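Local coordinates for gamma-glutamyltranspeptidase (Klebsiella pneumoniae subsp. pneumoniae, PDB 5HFT), which catalyses the conversion of oxamate to oxalate in the uric acid degradation pathway and belongs to the gamma-glutamyltransferase family, at residues A101-T106 against L248-A253; A219-D224 against R228-E233; E191-A196 against F206-L211. All coordinates share one frame; numbering follows the deposited sequence.

Interaction 1 of 3, residues A101-T106 against L248-A253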
# COMPACT_ATOMS: atom_id res chain seq x y z
N ALA A 101 -3.23 -9.09 16.16
CA ALA A 101 -2.73 -8.71 17.48
C ALA A 101 -1.91 -9.84 18.08
O ALA A 101 -2.10 -11.02 17.77
CB ALA A 101 -3.90 -8.35 18.41
N GLY A 102 -0.97 -9.47 18.96
CA GLY A 102 -0.15 -10.47 19.59
C GLY A 102 -0.90 -11.27 20.65
O GLY A 102 -1.90 -10.82 21.22
N SER A 103 -0.39 -12.47 20.91
CA SER A 103 -1.03 -13.35 21.88
C SER A 103 -1.00 -12.78 23.30
O SER A 103 -1.80 -13.22 24.14
CB SER A 103 -0.37 -14.72 21.82
OG SER A 103 1.02 -14.62 22.03
N LEU A 104 -0.12 -11.82 23.58
CA LEU A 104 -0.09 -11.12 24.86
C LEU A 104 -0.96 -9.87 24.87
O LEU A 104 -0.98 -9.15 25.86
CB LEU A 104 1.33 -10.71 25.19
CG LEU A 104 2.15 -11.53 26.17
CD1 LEU A 104 3.19 -12.38 25.47
CD2 LEU A 104 2.80 -10.58 27.18
N ALA A 105 -1.64 -9.56 23.77
CA ALA A 105 -2.41 -8.32 23.68
C ALA A 105 -3.83 -8.55 24.18
O ALA A 105 -4.80 -8.61 23.43
CB ALA A 105 -2.40 -7.80 22.24
N THR A 106 -3.96 -8.67 25.50
CA THR A 106 -5.26 -9.01 26.07
C THR A 106 -5.96 -7.76 26.61
O THR A 106 -5.32 -6.80 27.05
CB THR A 106 -5.13 -10.08 27.16
OG1 THR A 106 -4.49 -9.52 28.31
CG2 THR A 106 -4.37 -11.32 26.65
N LEU A 248 6.93 -15.32 19.62
CA LEU A 248 7.40 -16.12 18.50
C LEU A 248 6.28 -16.96 17.93
O LEU A 248 6.20 -17.16 16.71
CB LEU A 248 8.55 -17.01 18.94
CG LEU A 248 9.22 -17.91 17.90
CD1 LEU A 248 9.83 -17.13 16.70
CD2 LEU A 248 10.26 -18.76 18.61
N GLY A 249 5.39 -17.45 18.79
CA GLY A 249 4.25 -18.20 18.29
C GLY A 249 3.41 -17.37 17.34
O GLY A 249 2.99 -17.86 16.29
N ASP A 250 3.24 -16.09 17.67
CA ASP A 250 2.43 -15.22 16.82
C ASP A 250 3.01 -15.15 15.41
O ASP A 250 2.27 -15.27 14.43
CB ASP A 250 2.35 -13.83 17.45
CG ASP A 250 1.42 -13.78 18.63
OD1 ASP A 250 0.34 -14.41 18.54
OD2 ASP A 250 1.74 -13.10 19.64
N LEU A 251 4.34 -15.02 15.29
CA LEU A 251 5.01 -14.96 13.99
C LEU A 251 4.87 -16.28 13.25
O LEU A 251 4.38 -16.32 12.11
CB LEU A 251 6.49 -14.62 14.16
CG LEU A 251 6.74 -13.26 14.81
CD1 LEU A 251 8.20 -13.05 15.10
CD2 LEU A 251 6.17 -12.18 13.91
N GLN A 252 5.30 -17.37 13.88
CA GLN A 252 5.25 -18.68 13.24
C GLN A 252 3.84 -19.04 12.76
O GLN A 252 3.69 -19.65 11.70
CB GLN A 252 5.78 -19.74 14.21
N ALA A 253 2.80 -18.63 13.51
CA ALA A 253 1.41 -18.96 13.18
C ALA A 253 0.81 -18.11 12.06
O ALA A 253 -0.41 -18.19 11.86
CB ALA A 253 0.51 -18.83 14.42

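Interaction 2 of 3, residues A219-D224 against R228-E233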
# COMPACT_ATOMS: atom_id res chain seq x y z
N ALA A 219 17.82 -12.68 2.42
CA ALA A 219 18.34 -13.20 1.16
C ALA A 219 19.03 -14.55 1.35
O ALA A 219 18.98 -15.39 0.45
CB ALA A 219 19.30 -12.19 0.52
N SER A 220 19.71 -14.75 2.48
CA SER A 220 20.40 -16.02 2.70
C SER A 220 19.43 -17.09 3.15
O SER A 220 19.42 -18.20 2.59
CB SER A 220 21.49 -15.86 3.77
OG SER A 220 22.25 -14.68 3.58
N ASP A 221 18.60 -16.76 4.17
CA ASP A 221 17.62 -17.65 4.79
C ASP A 221 16.30 -17.77 4.05
O ASP A 221 15.61 -18.77 4.23
CB ASP A 221 17.26 -17.17 6.21
CG ASP A 221 18.38 -17.38 7.22
OD1 ASP A 221 19.17 -18.32 7.02
OD2 ASP A 221 18.43 -16.61 8.21
N GLY A 222 15.91 -16.78 3.25
CA GLY A 222 14.59 -16.82 2.63
C GLY A 222 13.60 -15.89 3.31
O GLY A 222 13.68 -15.61 4.51
N LEU A 223 12.64 -15.39 2.52
CA LEU A 223 11.70 -14.40 3.03
C LEU A 223 10.92 -14.94 4.22
O LEU A 223 10.60 -14.19 5.15
CB LEU A 223 10.73 -13.94 1.95
CG LEU A 223 11.18 -13.19 0.68
CD1 LEU A 223 12.31 -12.20 0.98
CD2 LEU A 223 11.52 -14.16 -0.46
N ASP A 224 10.56 -16.22 4.20
CA ASP A 224 9.71 -16.71 5.27
C ASP A 224 10.46 -16.84 6.59
O ASP A 224 9.81 -16.95 7.64
CB ASP A 224 9.04 -18.03 4.88
CG ASP A 224 7.70 -18.22 5.56
OD1 ASP A 224 6.88 -17.27 5.50
OD2 ASP A 224 7.46 -19.29 6.15
N ARG A 228 9.57 -17.74 10.54
CA ARG A 228 9.85 -19.15 10.84
C ARG A 228 11.33 -19.51 10.74
O ARG A 228 11.66 -20.70 10.65
CB ARG A 228 9.04 -20.06 9.90
CG ARG A 228 7.56 -20.11 10.26
CD ARG A 228 6.62 -20.33 9.08
NE ARG A 228 5.34 -19.71 9.40
CZ ARG A 228 4.75 -18.77 8.68
NH1 ARG A 228 5.28 -18.37 7.54
NH2 ARG A 228 3.60 -18.26 9.10
N GLY A 229 12.24 -18.54 10.76
CA GLY A 229 13.65 -18.80 10.67
C GLY A 229 14.45 -18.01 11.69
O GLY A 229 13.91 -17.52 12.70
N PRO A 230 15.77 -17.89 11.46
CA PRO A 230 16.64 -17.14 12.41
C PRO A 230 16.18 -15.72 12.68
O PRO A 230 16.20 -15.27 13.84
CB PRO A 230 18.02 -17.16 11.72
CG PRO A 230 18.00 -18.40 10.87
CD PRO A 230 16.56 -18.55 10.40
N LEU A 231 15.79 -14.98 11.64
CA LEU A 231 15.32 -13.61 11.82
C LEU A 231 14.06 -13.55 12.67
O LEU A 231 13.84 -12.58 13.39
CB LEU A 231 15.08 -12.94 10.46
CG LEU A 231 14.68 -11.46 10.61
CD1 LEU A 231 15.77 -10.70 11.34
CD2 LEU A 231 14.34 -10.81 9.28
N ALA A 232 13.19 -14.56 12.58
CA ALA A 232 12.01 -14.54 13.43
C ALA A 232 12.40 -14.65 14.89
O ALA A 232 11.85 -13.93 15.74
CB ALA A 232 11.08 -15.68 13.04
N GLU A 233 13.38 -15.50 15.19
CA GLU A 233 13.82 -15.65 16.58
C GLU A 233 14.57 -14.41 17.06
O GLU A 233 14.43 -14.02 18.23
CB GLU A 233 14.63 -16.93 16.73
CG GLU A 233 13.72 -18.17 16.57
CD GLU A 233 14.43 -19.48 16.80
OE1 GLU A 233 15.36 -19.81 16.03
OE2 GLU A 233 14.03 -20.20 17.74

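Interaction 3 of 3, residues E191-A196 against F206-L211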
# COMPACT_ATOMS: atom_id res chain seq x y z
N GLU A 191 18.95 6.35 17.56
CA GLU A 191 20.08 5.63 16.97
C GLU A 191 19.84 5.31 15.49
O GLU A 191 20.80 5.14 14.73
CB GLU A 191 20.35 4.33 17.74
N THR A 192 18.59 5.24 15.07
CA THR A 192 18.27 4.71 13.76
C THR A 192 17.82 5.78 12.78
O THR A 192 18.20 5.73 11.60
CB THR A 192 17.21 3.60 13.93
OG1 THR A 192 17.85 2.42 14.45
CG2 THR A 192 16.49 3.26 12.62
N TRP A 193 17.08 6.80 13.24
CA TRP A 193 16.53 7.82 12.37
C TRP A 193 17.18 9.20 12.50
O TRP A 193 17.00 10.04 11.60
CB TRP A 193 15.04 7.94 12.64
CG TRP A 193 14.38 6.63 12.52
CD1 TRP A 193 13.65 5.99 13.48
CD2 TRP A 193 14.38 5.77 11.37
NE1 TRP A 193 13.19 4.78 13.00
CE2 TRP A 193 13.62 4.63 11.71
CE3 TRP A 193 14.94 5.86 10.08
CZ2 TRP A 193 13.40 3.58 10.81
CZ3 TRP A 193 14.75 4.82 9.22
CH2 TRP A 193 13.97 3.69 9.58
N LEU A 194 17.95 9.45 13.53
CA LEU A 194 18.50 10.77 13.75
C LEU A 194 19.93 10.85 13.26
O LEU A 194 20.60 9.84 13.04
CB LEU A 194 18.43 11.13 15.22
CG LEU A 194 17.06 11.47 15.74
CD1 LEU A 194 17.19 12.13 17.12
CD2 LEU A 194 16.36 12.38 14.78
N VAL A 195 20.37 12.08 13.04
CA VAL A 195 21.76 12.37 12.70
C VAL A 195 22.20 13.52 13.58
O VAL A 195 21.59 14.60 13.55
CB VAL A 195 21.95 12.72 11.21
CG1 VAL A 195 23.33 13.37 11.03
CG2 VAL A 195 21.83 11.48 10.37
N ALA A 196 23.24 13.29 14.38
CA ALA A 196 23.66 14.22 15.43
C ALA A 196 22.48 14.61 16.31
O ALA A 196 22.46 15.69 16.91
CB ALA A 196 24.34 15.46 14.84
N PHE A 206 22.11 8.87 3.61
CA PHE A 206 21.60 8.31 4.86
C PHE A 206 21.67 6.80 4.76
O PHE A 206 21.17 6.22 3.79
CB PHE A 206 20.16 8.76 5.12
CG PHE A 206 19.55 8.20 6.37
CD1 PHE A 206 19.90 8.71 7.62
CD2 PHE A 206 18.57 7.21 6.30
CE1 PHE A 206 19.33 8.22 8.77
CE2 PHE A 206 18.00 6.71 7.45
CZ PHE A 206 18.38 7.22 8.70
N ARG A 207 22.35 6.17 5.72
CA ARG A 207 22.59 4.74 5.74
C ARG A 207 21.64 4.08 6.73
O ARG A 207 20.95 4.74 7.49
CB ARG A 207 24.06 4.42 6.11
CG ARG A 207 25.03 4.53 4.95
CD ARG A 207 26.48 4.57 5.37
NE ARG A 207 27.39 4.24 4.26
CZ ARG A 207 28.03 5.14 3.51
NH1 ARG A 207 27.86 6.45 3.72
NH2 ARG A 207 28.85 4.74 2.54
N GLN A 208 21.52 2.78 6.60
CA GLN A 208 20.75 1.97 7.55
C GLN A 208 21.52 0.67 7.67
O GLN A 208 21.18 -0.34 7.05
CB GLN A 208 19.30 1.74 7.10
CG GLN A 208 18.39 2.98 7.17
CD GLN A 208 16.96 2.69 6.70
OE1 GLN A 208 16.43 3.36 5.81
NE2 GLN A 208 16.32 1.71 7.32
N PRO A 209 22.61 0.68 8.44
CA PRO A 209 23.46 -0.52 8.49
C PRO A 209 22.75 -1.68 9.14
O PRO A 209 23.04 -2.83 8.80
CB PRO A 209 24.67 -0.06 9.33
CG PRO A 209 24.51 1.42 9.47
CD PRO A 209 23.07 1.72 9.36
N ALA A 210 21.83 -1.40 10.06
CA ALA A 210 21.06 -2.47 10.69
C ALA A 210 20.12 -3.10 9.68
O ALA A 210 20.14 -4.32 9.49
CB ALA A 210 20.27 -1.93 11.89
N LEU A 211 19.34 -2.28 8.96
CA LEU A 211 18.37 -2.82 8.02
C LEU A 211 19.02 -3.69 6.96
O LEU A 211 18.42 -4.66 6.50
CB LEU A 211 17.58 -1.70 7.34
CG LEU A 211 16.35 -2.22 6.57
CD1 LEU A 211 15.39 -3.02 7.48
CD2 LEU A 211 15.58 -1.11 5.86

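Interaction 1 of 3, residues A101-T106 against L248-A253
Gly102 and Asp250 mark the closest backbone approach between residues 101-106 and 248-253, with their CA atoms 6.1 Å apart. The first segment has no regular secondary structure but is folded by a type I beta turn from Gly102 to Ala105, closed by Ala105 N to Gly102 O at 2.9 Å. Overlapping its end, Ala105 is the centre of an inverse gamma turn, whose Thr106 N to Leu104 O bond is weak. The second segment is the short helix 248-252, in which Ala253 N still bonds to Gly249 O although Ala253 itself has left helical angles.

Between the two, the contact rests on one carboxylate. The Asp250 side chain is directed at the loop, its CG beside the backbone N and anti to the carbonyl carbon (chi1 -75°). Ser103 N gives its hydrogen to Asp250 OD2 over 2.6 Å, and the bond is almost straight (174°); the donor comes on the syn side but 21° out of the carboxylate plane. Thr247 N is a second donor to OD2, so two backbone N-H groups hold this oxygen and should limit rotation of the carboxylate. Ser103 OG lies 2.9 Å from Asp250 OD2 and is hydrogen-bonded to Thr247 OG1. Gly102 borders the same carboxylate.

Ala101 makes backbone hydrogen bonds to the other protein chain of the assembly and packs on one of its aromatic side chains; on the helix, Leu251 packs on Met239 of helix 230-242. Thr247 immediately precedes helix 248-252, and the bond from its N to the side chain of Asp250, three residues further along, is consistent with one half of a capping box, here shared with the incoming N-H of a beta turn.

Interaction 2 of 3, residues A219-D224 against R228-E233
Asp224 OD2 receives the shortest hydrogen bond of this contact, from Arg228 NH1 at 2.7 Å, and the pair forms a salt bridge. The oxygen offers its syn lone pair and lies within 5° of the guanidinium plane, so the acid meets the edge of the arginine. It does so through a single nitrogen: Asp224 OD1 is also near Arg228 NH1, at 2.8 Å, and the two flat groups are turned 29° against each other. Asp224 CG swings to the side remote from the backbone N, roughly anti (chi1 -151°), while the arginine chain bends at chi2, and together these turn both polar ends toward one another. Arg255 adds a weak, long ion pair to OD2. The guanidinium has another partner in Gln252 O, bonded to NE.

A backbone bond runs beside the salt bridge. Arg228 N donates to Asp224 O over 3.0 Å, in the carbonyl plane, an i+4 to i link closing the short connection between the two helices. Further back, Asp221 OD2 lies against Pro230 CG and CD, a packing contact between groups that come from opposite directions. Leu231 stays clear of residues 219-224 and instead packs on Thr214, Met217 and Leu218 of helix 209-221.

The backbone shows how the chain is turned between helices. Gly222, with positive phi, is the first residue to leave helix 209-221, Gly229 occupies the N-cap of helix 230-242, and Pro230 is the first residue of that helix (N1), where its lack of an N-H costs nothing. The result is a tight connection between two consecutive helices, 209-221 and 230-242, closed by backbone and salt-bridge bonds from Arg228 to Asp224.

Interaction 3 of 3, residues E191-A196 against F206-L211
Aromatic and aliphatic packing makes up most of this contact and centres on Phe206, whose side chain leaves residues 206-211 in the direction of residues 191-196. Its CG is anti to the backbone N (chi1 178°), which sends the ring in toward the end of helix 189-193. There Phe206 CZ lies 3.9 Å from Trp193 CE3, and the two rings meet obliquely. Val195 CG2 approaches the edge of the phenyl ring near its plane, a loose apolar contact 4.4 Å from Phe206 CD1.

A second kind of contact sets the ring rim against backbone oxygen. Thr192 O also lies near the phenyl plane, 3.3 Å from Phe206 CZ, an approach that would be consistent with a weakly favourable C-H to oxygen contact. The neighbouring Trp193 O is more distant, 4.1 Å from Phe206 CE1.

The third kind involves an amide. Gln208, extended beyond CG, brings its terminal group to the six-membered part of the indole, with CD 4.0 Å from Trp193 CZ3; amide and indole planes are 69° apart. Within residues 191-196, the Thr192 methyl CG2 rests over the centre of one indole face, 3.3 Å above the plane, so the indole is packed by its own segment as well as by the opposing one.

Trp193 meets the ring of Phe189 edge-to-face, and the other protein chain of the assembly contributes an aromatic side chain to it. Phe206 belongs to strand 205-206, which pairs antiparallel with strand 166-167, while its ring also touches Gln172 of helix 170-178. Gln208 then occupies the N-cap of helix 209-221. The contact therefore packs the end of helix 189-193 against the passage from this two-stranded sheet into the next long helix.

Interactions 1 and 2 form a continuous patch: their centres are 17 Å apart, and Gln252 O lies 2.8 Å from Arg228 NE, a probable hydrogen bond, while Leu248 CD1 packs on Ala232 O at 3.9 Å. Helices 230-242 and 248-252 follow each other in the chain, consistent with this closeness. Interaction 3 stands apart, about 23 Å from interaction 2 and 28 Å from interaction 1 between centres, yet it shares helix 209-221 with interaction 2, one at each end. In gamma-glutamyltransferases the nucleophilic threonine begins the small subunit; the three contacts described here are structural contacts within the chain, and interactions 1 and 3 also adjoin the other chain.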